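Local coordinates for protein mandelate racemase/muconate lactonizing enzyme/Enolase superfamily (Rhodobacter sphaeroides, PDB 2HZG) that belongs to the enolase superfamily, joining an N-terminal alpha/beta capping domain to a TIM-barrel-like domain that holds a sodium ion in this crystal structure, at residues F55-K59 against L386-T390; E43-A47 against Q98-M102; R32-G36 against A109-L113; Y12-P16 against P334-A338; D340-I346 against L364-A370. All coordinates share one frame. Numbering follows the deposited sequence.

Overall arrangement
All five contacts involve the capping domain or the chain returning to it after the barrel. Interactions 2 and 3 set helix 99-118 against neighbouring strands of the three-stranded sheet, their centres about 17 Å apart. Interaction 4 joins the first strand of that sheet to helix 336-340; interaction 5, its centre about 12 Å from that of interaction 4, touches it through Leu-13 CD1 and Ile-341 CG1 (4.0 Å). Interaction 1 brings the C-terminal hairpin to helix 48-56; Phe-55 CB meets Met-102 SD of interaction 2 at 3.9 Å. In interaction 2 the Glu-45 side chain is about 10 Å from a bound sodium ion; Asp-199, Glu-227 and Glu-254 form the sodium site.

Interaction 1 of 5, residues F55-K59 against L386-T390; sequences FVCPK and LIYRT
The C-terminal beta-hairpin, with a classic beta bulge at Ile-387 and Tyr-388 facing Ile-380, packs here against the end of helix 48-56, so the last residues of the chain return to the N-terminal capping domain. Cys-57 is the first residue to leave helical angles, and 57-59 run on extended (psi near 150°). The chain corners at Ile-387 (phi/psi -111/-15°) before extending at Tyr-388. Val-56 faces Ile-387, CA atoms 6.4 Å apart.

The contact is apolar. Val-56 (chi1 m) is short and branched, so it fits between two larger neighbours: its CG2 reaches Ile-387 CD1 at 3.8 Å and Tyr-388 CB at 4.0 Å. Pro-58 CD lies 4.1 Å from Ile-387 CD1. Tyr-388 (chi1 t) sends its hydroxyl to Leu-10 O on strand 5-14. The second subunit also packs on this contact, its Leu-49 on Ile-387 and its Tyr-12 on Pro-58. With chi1 p and chi2 t, Ile-387 CD1 comes to 3.5 Å from Val-56 O.

Interaction 2 of 5, residues E43-A47 against Q98-M102; sequences ECEAA and QAPHM
In this alpha/beta capping domain the end of strand 38-44 and the loop after it lie along the first turn of helix 99-118. Residues 43-46 are largely extended, Ala-46 almost fully so (phi/psi -164/167°), and Ala-47 is the N-cap of helix 48-56. Residues 99-102 are helical. Ala-46 and His-101 are the closest pair, CA atoms 5.8 Å apart.

His-101 (chi1 m) has the most surface covered. Glu-45 O sits over one face of its ring, 4.1 Å from His-101 CE1, and Ala-46 CB comes within 3.4 Å of His-101 ND1, an approach that a methyl group is small enough to make. Cys-44 (chi1 m) points its slim, polarizable sulfur at the helix backbone: SG is 3.2 Å from His-101 O and 3.5 Å from Met-102 O, and 3.8 Å from Met-102 CE. Met-102 points its CB away, but its flexible chain curls back to make that contact.

Glu-45 leads its carboxylate away from the helix, its side chain touching Asp-277 and Thr-307; a bound sodium ion is about 10 Å from this side chain. Gln-98, whose OE1 bonds to Gln-98 N of the second subunit, joins the two segments through a bridging water. That water accepts from Ala-47 N (3.0 Å) and Gln-98 NE2 (3.1 Å) and is hydrogen-bonded to His-101 ND1 at 2.7 Å.

Interaction 3 of 5, residues R32-G36 against A109-L113; sequences RVAAG and ALWDL
One face of strand 32-35 lies against helix 109-113, their axes 8.5 Å apart at closest approach and crossing at -47°, in the antiparallel sheet-and-helix layer of the capping domain. Beta alternation turns Val-33 and Ala-35 to the helix and Ala-34 away. Val-33 and Ala-109 are nearest, CA atoms 6.3 Å apart.

Val-33 (chi1 t) is the principal bump on the strand. It enters the hollow bounded by Ala-109, Leu-110 and Leu-113, one helical turn: its CG2 meets Ala-109 CB at 3.7 Å, while its CG1 lies 3.8 Å from Leu-110 CD2 and 3.9 Å from Leu-113 CD1. A methyl at Ala-109 lets the backbones draw close here. In return Leu-113 (chi1 t, chi2 t) fills the dip between Val-33 and Ala-35, its CD1 lying 3.7 Å from Val-33 O, 3.8 Å from Ala-35 N and 3.8 Å from Ala-35 CB; the short alanine makes that dip. Leu-110 (m, t) bends its end inward from a sideways start.

Beyond the contact, Leu-110 also packs on Ile-5 of strand 5-14 and Ile-82 of helix 79-92, while Leu-113 reaches His-38 of strand 38-44, so helix 99-118 is wedged between the sheet and helix 79-92.

Interaction 4 of 5, residues Y12-P16 against P334-A338; sequences YLSMP and PQQLA
At this domain junction the end of strand 5-14, the first strand of the capping-domain sheet, meets the start of helix 336-340, the short helix that follows the last strand of the barrel. Residues 12-14 are extended, and Met-15 (phi/psi -54/151°) carries the chain out of the strand into Pro-16. Gln-335 is the N-cap of the helix, and 336-338 are helical. Met-15 and Leu-337 face each other, CA atoms 6.1 Å apart.

Met-15 adopts m for all three chi angles, a compact curl that starts sideways and brings its end onto the first turn. Such unbranched flexibility suits an uneven surface: SD lies 3.7 Å from Leu-337 CB, and CE 3.8 Å from Gln-335 OE1. Leu-337, near t and p (168°, 55°), points into the gap beside the strand, its CD1 touching Leu-13 CD1 at 3.8 Å and its CD2 Ser-14 CA at 3.9 Å. Leu-13 (m, t) points toward the helix to meet it. Tyr-374 of helix 368-374 closes over Leu-13, Met-15 and Leu-337.

Two polar side chains do not bond across the contact: Gln-335 (m, m) sends NE2 to Asp-23, and Ser-14 OG (chi1 t) bonds to Met-15 O of its own segment at 2.8 Å. The backbone amide Leu-337 N makes a weak hydrogen bond to Met-15 SD, 3.5 Å long and bent to 144° at the hydrogen.

Interaction 5 of 5, residues D340-I346 against L364-A370; sequences DITGDHI and LQVAASA
Two backbone amides find acceptors across this contact, between the loop after helix 336-340 and the residues that lead into helix 368-374. Ala-367 N gives to Ile-341 O (2.8 Å, 170°) and Gly-343 N to Gln-365 O (2.9 Å, 162°). Each acceptor also takes a CA-H contact, Val-366 CA to Ile-341 O at 3.4 Å and Thr-342 CA to Gln-365 O at 3.2 Å. A third amide, Gln-365 N, is taken by a side chain: Asp-344 (chi1 p) reaches across with OD1 at 2.9 Å, while the Asp-344 carbonyl O accepts from Thr-342 OG1 at 2.7 Å.

Between the two backbone bonds Thr-342 and Val-366, CA atoms 4.4 Å apart, form a single beta bridge, a non-hydrogen-bonded antiparallel pair. It closes the loop where the chain leaves the barrel and turns back toward the capping domain; Ile-341 and Val-366 pack on Leu-30 of strand 27-35.

Asp-340 is satisfied outside the contact, OD2 by Tyr-374 and OD1 by Gln-336; His-345 NE2 bonds to Leu-339 O, and Ile-346 N gives to His-309 ND1. Ala-367 is the N-cap of helix 368-374. Small Ala-370 sets its CB 3.2 Å from Asp-340 O. Apolar Leu-364 (m, t) places CD1 3.9 Å from Ile-346 CG1.

Interaction 1 of 5, residues F55-K59 against L386-T390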
# COMPACT_ATOMS: atom_id res chain seq x y z
N PHE A 55 13.11 6.71 -0.64
CA PHE A 55 14.37 6.81 0.13
C PHE A 55 14.89 8.24 0.37
O PHE A 55 15.40 8.54 1.45
CB PHE A 55 15.50 5.97 -0.50
CG PHE A 55 16.61 5.69 0.45
CD1 PHE A 55 16.40 4.88 1.56
CD2 PHE A 55 17.87 6.27 0.27
CE1 PHE A 55 17.42 4.65 2.47
CE2 PHE A 55 18.90 6.04 1.19
CZ PHE A 55 18.67 5.23 2.28
N VAL A 56 14.75 9.11 -0.64
CA VAL A 56 15.43 10.42 -0.61
C VAL A 56 14.52 11.65 -0.59
O VAL A 56 15.03 12.76 -0.54
CB VAL A 56 16.39 10.59 -1.84
CG1 VAL A 56 17.46 9.45 -1.85
CG2 VAL A 56 15.60 10.63 -3.18
N CYS A 57 13.20 11.47 -0.67
CA CYS A 57 12.31 12.62 -0.85
C CYS A 57 12.41 13.65 0.28
O CYS A 57 12.71 13.29 1.41
CB CYS A 57 10.84 12.17 -1.01
SG CYS A 57 10.23 11.18 0.34
N PRO A 58 12.14 14.93 -0.02
CA PRO A 58 11.96 15.88 1.08
C PRO A 58 10.85 15.38 2.01
O PRO A 58 9.88 14.77 1.54
CB PRO A 58 11.51 17.16 0.36
CG PRO A 58 12.07 17.05 -1.01
CD PRO A 58 11.95 15.57 -1.34
N LYS A 59 10.98 15.57 3.31
CA LYS A 59 9.90 15.11 4.18
C LYS A 59 8.63 15.93 3.94
O LYS A 59 8.69 17.09 3.49
CB LYS A 59 10.33 15.12 5.65
CG LYS A 59 10.32 16.49 6.30
CD LYS A 59 10.67 16.41 7.79
CE LYS A 59 11.15 17.79 8.25
NZ LYS A 59 12.15 17.69 9.35
N LEU A 386 20.81 18.17 -6.58
CA LEU A 386 20.68 16.72 -6.62
C LEU A 386 20.36 16.18 -5.23
O LEU A 386 21.02 16.52 -4.26
CB LEU A 386 21.94 16.03 -7.16
CG LEU A 386 22.17 16.05 -8.67
CD1 LEU A 386 23.63 15.74 -8.97
CD2 LEU A 386 21.25 15.09 -9.41
N ILE A 387 19.30 15.38 -5.16
CA ILE A 387 19.02 14.61 -3.95
C ILE A 387 19.24 13.12 -4.21
O ILE A 387 19.31 12.33 -3.27
CB ILE A 387 17.61 14.91 -3.35
CG1 ILE A 387 16.48 14.39 -4.27
CG2 ILE A 387 17.49 16.42 -3.02
CD1 ILE A 387 15.10 14.36 -3.62
N TYR A 388 19.33 12.74 -5.48
CA TYR A 388 19.77 11.39 -5.85
C TYR A 388 20.49 11.36 -7.19
O TYR A 388 20.07 11.99 -8.15
CB TYR A 388 18.61 10.36 -5.83
CG TYR A 388 19.03 8.99 -6.34
CD1 TYR A 388 18.93 8.69 -7.70
CD2 TYR A 388 19.57 8.02 -5.49
CE1 TYR A 388 19.34 7.44 -8.21
CE2 TYR A 388 19.99 6.75 -5.99
CZ TYR A 388 19.86 6.48 -7.35
OH TYR A 388 20.27 5.26 -7.88
N ARG A 389 21.59 10.62 -7.23
CA ARG A 389 22.22 10.26 -8.50
C ARG A 389 22.70 8.83 -8.42
O ARG A 389 23.05 8.34 -7.35
CB ARG A 389 23.38 11.21 -8.88
CG ARG A 389 23.90 10.95 -10.31
CD ARG A 389 24.66 12.12 -10.94
NE ARG A 389 25.72 12.63 -10.07
CZ ARG A 389 26.29 13.83 -10.22
NH1 ARG A 389 25.91 14.64 -11.20
NH2 ARG A 389 27.24 14.22 -9.37
N THR A 390 22.71 8.18 -9.58
CA THR A 390 23.21 6.81 -9.72
C THR A 390 24.57 6.67 -9.05
O THR A 390 25.46 7.49 -9.27
CB THR A 390 23.25 6.35 -11.22
OG1 THR A 390 23.99 5.13 -11.34
CG2 THR A 390 23.87 7.42 -12.13

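Interaction 2 of 5, residues E43-A47 against Q98-M102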
# COMPACT_ATOMS: atom_id res chain seq x y z
N GLU A 43 17.62 -6.64 -2.22
CA GLU A 43 16.90 -6.35 -3.45
C GLU A 43 15.43 -6.03 -3.10
O GLU A 43 14.78 -6.76 -2.35
CB GLU A 43 16.99 -7.55 -4.40
CG GLU A 43 16.30 -7.36 -5.77
CD GLU A 43 16.53 -8.56 -6.69
OE1 GLU A 43 17.57 -9.25 -6.53
OE2 GLU A 43 15.67 -8.82 -7.57
N CYS A 44 14.93 -4.91 -3.64
CA CYS A 44 13.52 -4.55 -3.49
C CYS A 44 12.76 -5.13 -4.68
O CYS A 44 13.15 -4.91 -5.83
CB CYS A 44 13.34 -3.03 -3.50
SG CYS A 44 14.29 -2.15 -2.27
N GLU A 45 11.68 -5.86 -4.42
CA GLU A 45 10.84 -6.33 -5.52
C GLU A 45 9.73 -5.30 -5.71
O GLU A 45 8.62 -5.44 -5.21
CB GLU A 45 10.29 -7.75 -5.26
CG GLU A 45 9.41 -8.30 -6.40
CD GLU A 45 10.01 -8.17 -7.82
OE1 GLU A 45 11.25 -8.12 -7.98
OE2 GLU A 45 9.22 -8.12 -8.80
N ALA A 46 10.06 -4.24 -6.44
CA ALA A 46 9.28 -3.03 -6.37
C ALA A 46 9.65 -2.19 -7.56
O ALA A 46 10.70 -2.43 -8.19
CB ALA A 46 9.63 -2.26 -5.10
N ALA A 47 8.85 -1.17 -7.82
CA ALA A 47 9.15 -0.17 -8.84
C ALA A 47 10.36 0.63 -8.36
O ALA A 47 10.31 1.26 -7.31
CB ALA A 47 7.93 0.74 -9.08
N GLN A 98 4.78 3.99 -0.41
CA GLN A 98 5.85 3.18 -1.02
C GLN A 98 6.86 2.61 -0.00
O GLN A 98 7.60 1.67 -0.34
CB GLN A 98 6.62 4.03 -2.05
CG GLN A 98 7.61 3.25 -2.95
CD GLN A 98 6.92 2.37 -4.00
OE1 GLN A 98 5.75 2.55 -4.29
NE2 GLN A 98 7.66 1.43 -4.58
N ALA A 99 6.89 3.15 1.22
CA ALA A 99 7.98 2.83 2.16
C ALA A 99 8.34 1.33 2.34
O ALA A 99 9.52 0.99 2.30
CB ALA A 99 7.77 3.51 3.52
N PRO A 100 7.35 0.43 2.55
CA PRO A 100 7.68 -0.97 2.82
C PRO A 100 8.50 -1.63 1.70
O PRO A 100 9.31 -2.50 1.98
CB PRO A 100 6.31 -1.65 2.88
CG PRO A 100 5.36 -0.59 3.15
CD PRO A 100 5.89 0.66 2.60
N HIS A 101 8.28 -1.20 0.45
CA HIS A 101 8.99 -1.78 -0.70
C HIS A 101 10.45 -1.35 -0.70
O HIS A 101 11.34 -2.16 -0.95
CB HIS A 101 8.28 -1.37 -1.99
CG HIS A 101 7.14 -2.27 -2.35
ND1 HIS A 101 6.54 -2.27 -3.59
CD2 HIS A 101 6.49 -3.22 -1.62
CE1 HIS A 101 5.58 -3.18 -3.62
NE2 HIS A 101 5.54 -3.77 -2.43
N MET A 102 10.68 -0.07 -0.39
CA MET A 102 12.04 0.46 -0.21
C MET A 102 12.70 -0.20 1.00
O MET A 102 13.85 -0.66 0.92
CB MET A 102 12.01 2.00 -0.06
CG MET A 102 13.42 2.65 -0.04
SD MET A 102 14.39 2.35 -1.55
CE MET A 102 15.59 1.16 -1.00
O HOH W 1 6.42 -0.98 -6.00

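Interaction 3 of 5, residues R32-G36 against A109-L113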
# COMPACT_ATOMS: atom_id res chain seq x y z
N ARG A 32 22.87 -1.58 -1.50
CA ARG A 32 24.11 -1.91 -0.82
C ARG A 32 24.22 -1.04 0.42
O ARG A 32 24.28 0.18 0.31
CB ARG A 32 25.33 -1.69 -1.72
CG ARG A 32 26.66 -2.14 -1.07
CD ARG A 32 27.89 -1.80 -1.92
NE ARG A 32 27.98 -0.38 -2.22
CZ ARG A 32 28.55 0.14 -3.31
NH1 ARG A 32 29.11 -0.66 -4.22
NH2 ARG A 32 28.55 1.46 -3.48
N VAL A 33 24.24 -1.67 1.59
CA VAL A 33 24.39 -0.95 2.84
C VAL A 33 25.84 -1.13 3.31
O VAL A 33 26.40 -2.24 3.23
CB VAL A 33 23.40 -1.46 3.92
CG1 VAL A 33 23.60 -0.73 5.25
CG2 VAL A 33 21.94 -1.31 3.43
N ALA A 34 26.46 -0.04 3.77
CA ALA A 34 27.80 -0.08 4.36
C ALA A 34 27.74 0.39 5.81
O ALA A 34 27.15 1.44 6.10
CB ALA A 34 28.80 0.80 3.56
N ALA A 35 28.36 -0.37 6.70
CA ALA A 35 28.49 0.04 8.09
C ALA A 35 29.93 -0.24 8.49
O ALA A 35 30.31 -1.39 8.70
CB ALA A 35 27.52 -0.73 8.99
N GLY A 36 30.74 0.82 8.56
CA GLY A 36 32.15 0.70 8.96
C GLY A 36 32.91 -0.30 8.11
O GLY A 36 33.55 -1.20 8.65
N ALA A 109 19.39 -6.45 3.35
CA ALA A 109 20.82 -6.09 3.27
C ALA A 109 21.46 -6.00 4.65
O ALA A 109 22.65 -6.26 4.79
CB ALA A 109 21.01 -4.75 2.50
N LEU A 110 20.66 -5.63 5.66
CA LEU A 110 21.11 -5.63 7.05
C LEU A 110 21.39 -7.03 7.59
O LEU A 110 22.41 -7.24 8.27
CB LEU A 110 20.11 -4.89 7.97
CG LEU A 110 19.83 -3.43 7.61
CD1 LEU A 110 18.98 -2.79 8.71
CD2 LEU A 110 21.16 -2.70 7.40
N TRP A 111 20.50 -7.97 7.29
CA TRP A 111 20.76 -9.37 7.59
C TRP A 111 21.99 -9.92 6.88
O TRP A 111 22.78 -10.63 7.50
CB TRP A 111 19.55 -10.23 7.24
CG TRP A 111 18.37 -9.94 8.13
CD1 TRP A 111 17.27 -9.21 7.80
CD2 TRP A 111 18.19 -10.36 9.48
NE1 TRP A 111 16.40 -9.17 8.87
CE2 TRP A 111 16.94 -9.86 9.91
CE3 TRP A 111 18.96 -11.13 10.38
CZ2 TRP A 111 16.45 -10.09 11.20
CZ3 TRP A 111 18.47 -11.36 11.65
CH2 TRP A 111 17.22 -10.85 12.05
N ASP A 112 22.14 -9.57 5.60
CA ASP A 112 23.32 -9.93 4.83
C ASP A 112 24.60 -9.35 5.47
O ASP A 112 25.56 -10.08 5.70
CB ASP A 112 23.16 -9.46 3.37
CG ASP A 112 24.22 -10.08 2.44
OD1 ASP A 112 24.52 -11.29 2.58
OD2 ASP A 112 24.75 -9.35 1.57
N LEU A 113 24.57 -8.04 5.79
CA LEU A 113 25.71 -7.35 6.41
C LEU A 113 26.07 -7.99 7.75
O LEU A 113 27.21 -8.37 7.98
CB LEU A 113 25.40 -5.85 6.60
CG LEU A 113 26.51 -4.84 6.98
CD1 LEU A 113 26.05 -3.41 6.67
CD2 LEU A 113 26.98 -4.96 8.44

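Interaction 4 of 5, residues Y12-P16 against P334-A338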
# COMPACT_ATOMS: atom_id res chain seq x y z
N TYR A 12 19.50 1.15 -9.62
CA TYR A 12 18.36 0.87 -10.49
C TYR A 12 18.92 0.06 -11.66
O TYR A 12 19.68 0.59 -12.46
CB TYR A 12 17.73 2.19 -10.97
CG TYR A 12 16.42 2.12 -11.77
CD1 TYR A 12 15.93 0.92 -12.31
CD2 TYR A 12 15.71 3.29 -12.03
CE1 TYR A 12 14.73 0.89 -13.06
CE2 TYR A 12 14.52 3.29 -12.77
CZ TYR A 12 14.03 2.10 -13.29
OH TYR A 12 12.85 2.11 -14.02
N LEU A 13 18.57 -1.22 -11.74
CA LEU A 13 19.04 -2.03 -12.85
C LEU A 13 17.89 -2.34 -13.79
O LEU A 13 16.76 -2.53 -13.34
CB LEU A 13 19.66 -3.35 -12.36
CG LEU A 13 20.83 -3.23 -11.38
CD1 LEU A 13 21.43 -4.62 -11.17
CD2 LEU A 13 21.87 -2.24 -11.89
N SER A 14 18.17 -2.43 -15.10
CA SER A 14 17.13 -2.80 -16.05
C SER A 14 17.70 -3.54 -17.25
O SER A 14 18.78 -3.21 -17.73
CB SER A 14 16.37 -1.55 -16.55
OG SER A 14 15.26 -1.90 -17.36
N MET A 15 16.96 -4.54 -17.73
CA MET A 15 17.12 -5.08 -19.09
C MET A 15 17.01 -3.91 -20.08
O MET A 15 16.33 -2.91 -19.78
CB MET A 15 16.01 -6.10 -19.37
CG MET A 15 16.17 -7.45 -18.64
SD MET A 15 17.66 -8.37 -19.12
CE MET A 15 17.12 -9.04 -20.69
N PRO A 16 17.68 -4.02 -21.25
CA PRO A 16 17.65 -2.93 -22.25
C PRO A 16 16.23 -2.62 -22.75
O PRO A 16 15.91 -1.48 -23.04
CB PRO A 16 18.53 -3.44 -23.40
CG PRO A 16 19.27 -4.61 -22.87
CD PRO A 16 18.51 -5.15 -21.69
N PRO A 334 14.17 -16.88 -15.79
CA PRO A 334 14.29 -15.45 -15.52
C PRO A 334 15.03 -14.69 -16.64
O PRO A 334 15.80 -15.30 -17.40
CB PRO A 334 15.09 -15.40 -14.20
CG PRO A 334 15.88 -16.65 -14.18
CD PRO A 334 15.08 -17.69 -14.95
N GLN A 335 14.77 -13.39 -16.75
CA GLN A 335 15.56 -12.54 -17.63
C GLN A 335 17.04 -12.60 -17.25
O GLN A 335 17.38 -12.89 -16.11
CB GLN A 335 15.10 -11.08 -17.61
CG GLN A 335 13.66 -10.88 -18.05
CD GLN A 335 13.37 -11.44 -19.42
OE1 GLN A 335 14.21 -11.39 -20.32
NE2 GLN A 335 12.18 -11.98 -19.58
N GLN A 336 17.90 -12.34 -18.22
CA GLN A 336 19.34 -12.38 -18.01
C GLN A 336 19.78 -11.49 -16.85
O GLN A 336 20.73 -11.84 -16.13
CB GLN A 336 20.11 -11.96 -19.28
CG GLN A 336 21.60 -12.35 -19.22
CD GLN A 336 21.77 -13.85 -19.18
OE1 GLN A 336 21.12 -14.57 -19.94
NE2 GLN A 336 22.64 -14.34 -18.32
N LEU A 337 19.11 -10.35 -16.67
CA LEU A 337 19.43 -9.46 -15.55
C LEU A 337 19.44 -10.23 -14.25
O LEU A 337 20.42 -10.16 -13.51
CB LEU A 337 18.45 -8.26 -15.46
CG LEU A 337 18.51 -7.41 -14.18
CD1 LEU A 337 19.91 -6.86 -13.87
CD2 LEU A 337 17.48 -6.26 -14.25
N ALA A 338 18.37 -10.97 -13.98
CA ALA A 338 18.23 -11.71 -12.72
C ALA A 338 19.32 -12.76 -12.52
O ALA A 338 19.84 -12.91 -11.40
CB ALA A 338 16.84 -12.37 -12.64

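Interaction 5 of 5, residues D340-I346 against L364-A370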
# COMPACT_ATOMS: atom_id res chain seq x y z
N ASP A 340 22.33 -12.54 -13.87
CA ASP A 340 23.64 -11.88 -13.78
C ASP A 340 23.87 -11.16 -12.47
O ASP A 340 25.02 -10.83 -12.13
CB ASP A 340 23.81 -10.86 -14.91
CG ASP A 340 23.96 -11.50 -16.28
OD1 ASP A 340 23.91 -12.76 -16.38
OD2 ASP A 340 24.10 -10.73 -17.27
N ILE A 341 22.79 -10.93 -11.72
CA ILE A 341 22.86 -10.14 -10.47
C ILE A 341 23.78 -10.76 -9.42
O ILE A 341 24.48 -10.06 -8.70
CB ILE A 341 21.43 -9.83 -9.89
CG1 ILE A 341 20.85 -8.56 -10.56
CG2 ILE A 341 21.48 -9.66 -8.34
CD1 ILE A 341 19.29 -8.33 -10.26
N THR A 342 23.76 -12.09 -9.30
CA THR A 342 24.69 -12.74 -8.39
C THR A 342 25.79 -13.46 -9.18
O THR A 342 25.54 -14.00 -10.28
CB THR A 342 24.01 -13.72 -7.43
OG1 THR A 342 23.30 -14.72 -8.18
CG2 THR A 342 23.04 -12.99 -6.49
N GLY A 343 27.01 -13.45 -8.63
CA GLY A 343 28.16 -14.09 -9.28
C GLY A 343 28.11 -15.59 -9.10
O GLY A 343 28.42 -16.34 -10.02
N ASP A 344 27.71 -16.02 -7.91
CA ASP A 344 27.37 -17.41 -7.65
C ASP A 344 25.85 -17.59 -7.55
O ASP A 344 25.09 -16.60 -7.54
CB ASP A 344 28.10 -17.95 -6.40
CG ASP A 344 28.03 -16.99 -5.19
OD1 ASP A 344 27.43 -15.89 -5.28
OD2 ASP A 344 28.62 -17.37 -4.14
N HIS A 345 25.40 -18.84 -7.52
CA HIS A 345 23.98 -19.15 -7.56
C HIS A 345 23.65 -20.26 -6.58
O HIS A 345 24.56 -20.97 -6.13
CB HIS A 345 23.56 -19.54 -8.98
CG HIS A 345 23.68 -18.41 -9.95
ND1 HIS A 345 24.82 -18.18 -10.69
CD2 HIS A 345 22.82 -17.41 -10.28
CE1 HIS A 345 24.65 -17.12 -11.46
NE2 HIS A 345 23.45 -16.63 -11.22
N ILE A 346 22.37 -20.41 -6.27
CA ILE A 346 21.94 -21.52 -5.43
C ILE A 346 21.82 -22.76 -6.32
O ILE A 346 21.04 -22.79 -7.29
CB ILE A 346 20.58 -21.23 -4.72
CG1 ILE A 346 20.71 -19.99 -3.79
CG2 ILE A 346 20.12 -22.49 -3.95
CD1 ILE A 346 19.41 -19.54 -3.12
N LEU A 364 25.42 -15.23 -0.97
CA LEU A 364 25.70 -15.02 -2.39
C LEU A 364 26.31 -13.65 -2.59
O LEU A 364 26.01 -12.71 -1.85
CB LEU A 364 24.43 -15.15 -3.25
CG LEU A 364 23.74 -16.51 -3.20
CD1 LEU A 364 22.32 -16.41 -3.74
CD2 LEU A 364 24.55 -17.61 -3.96
N GLN A 365 27.15 -13.55 -3.60
CA GLN A 365 27.85 -12.31 -3.89
C GLN A 365 27.13 -11.59 -5.02
O GLN A 365 26.81 -12.21 -6.06
CB GLN A 365 29.30 -12.65 -4.29
CG GLN A 365 30.31 -11.51 -4.20
CD GLN A 365 30.82 -11.24 -2.78
OE1 GLN A 365 31.52 -10.25 -2.56
NE2 GLN A 365 30.43 -12.07 -1.80
N VAL A 366 26.87 -10.30 -4.84
CA VAL A 366 26.33 -9.49 -5.93
C VAL A 366 27.46 -9.22 -6.91
O VAL A 366 28.57 -8.87 -6.50
CB VAL A 366 25.64 -8.18 -5.40
CG1 VAL A 366 25.49 -7.13 -6.49
CG2 VAL A 366 24.29 -8.54 -4.80
N ALA A 367 27.19 -9.43 -8.20
CA ALA A 367 28.21 -9.25 -9.22
C ALA A 367 28.31 -7.79 -9.66
O ALA A 367 27.34 -7.22 -10.18
CB ALA A 367 27.96 -10.19 -10.41
N ALA A 368 29.46 -7.17 -9.45
CA ALA A 368 29.71 -5.81 -9.93
C ALA A 368 29.58 -5.70 -11.45
O ALA A 368 29.22 -4.65 -11.97
CB ALA A 368 31.08 -5.32 -9.48
N SER A 369 29.88 -6.78 -12.18
CA SER A 369 29.60 -6.83 -13.63
C SER A 369 28.12 -6.58 -14.01
O SER A 369 27.83 -5.99 -15.05
CB SER A 369 30.04 -8.16 -14.25
OG SER A 369 29.36 -9.25 -13.67
N ALA A 370 27.18 -7.03 -13.18
CA ALA A 370 25.76 -6.77 -13.41
C ALA A 370 25.45 -5.31 -13.19
O ALA A 370 24.78 -4.68 -14.01
CB ALA A 370 24.85 -7.66 -12.53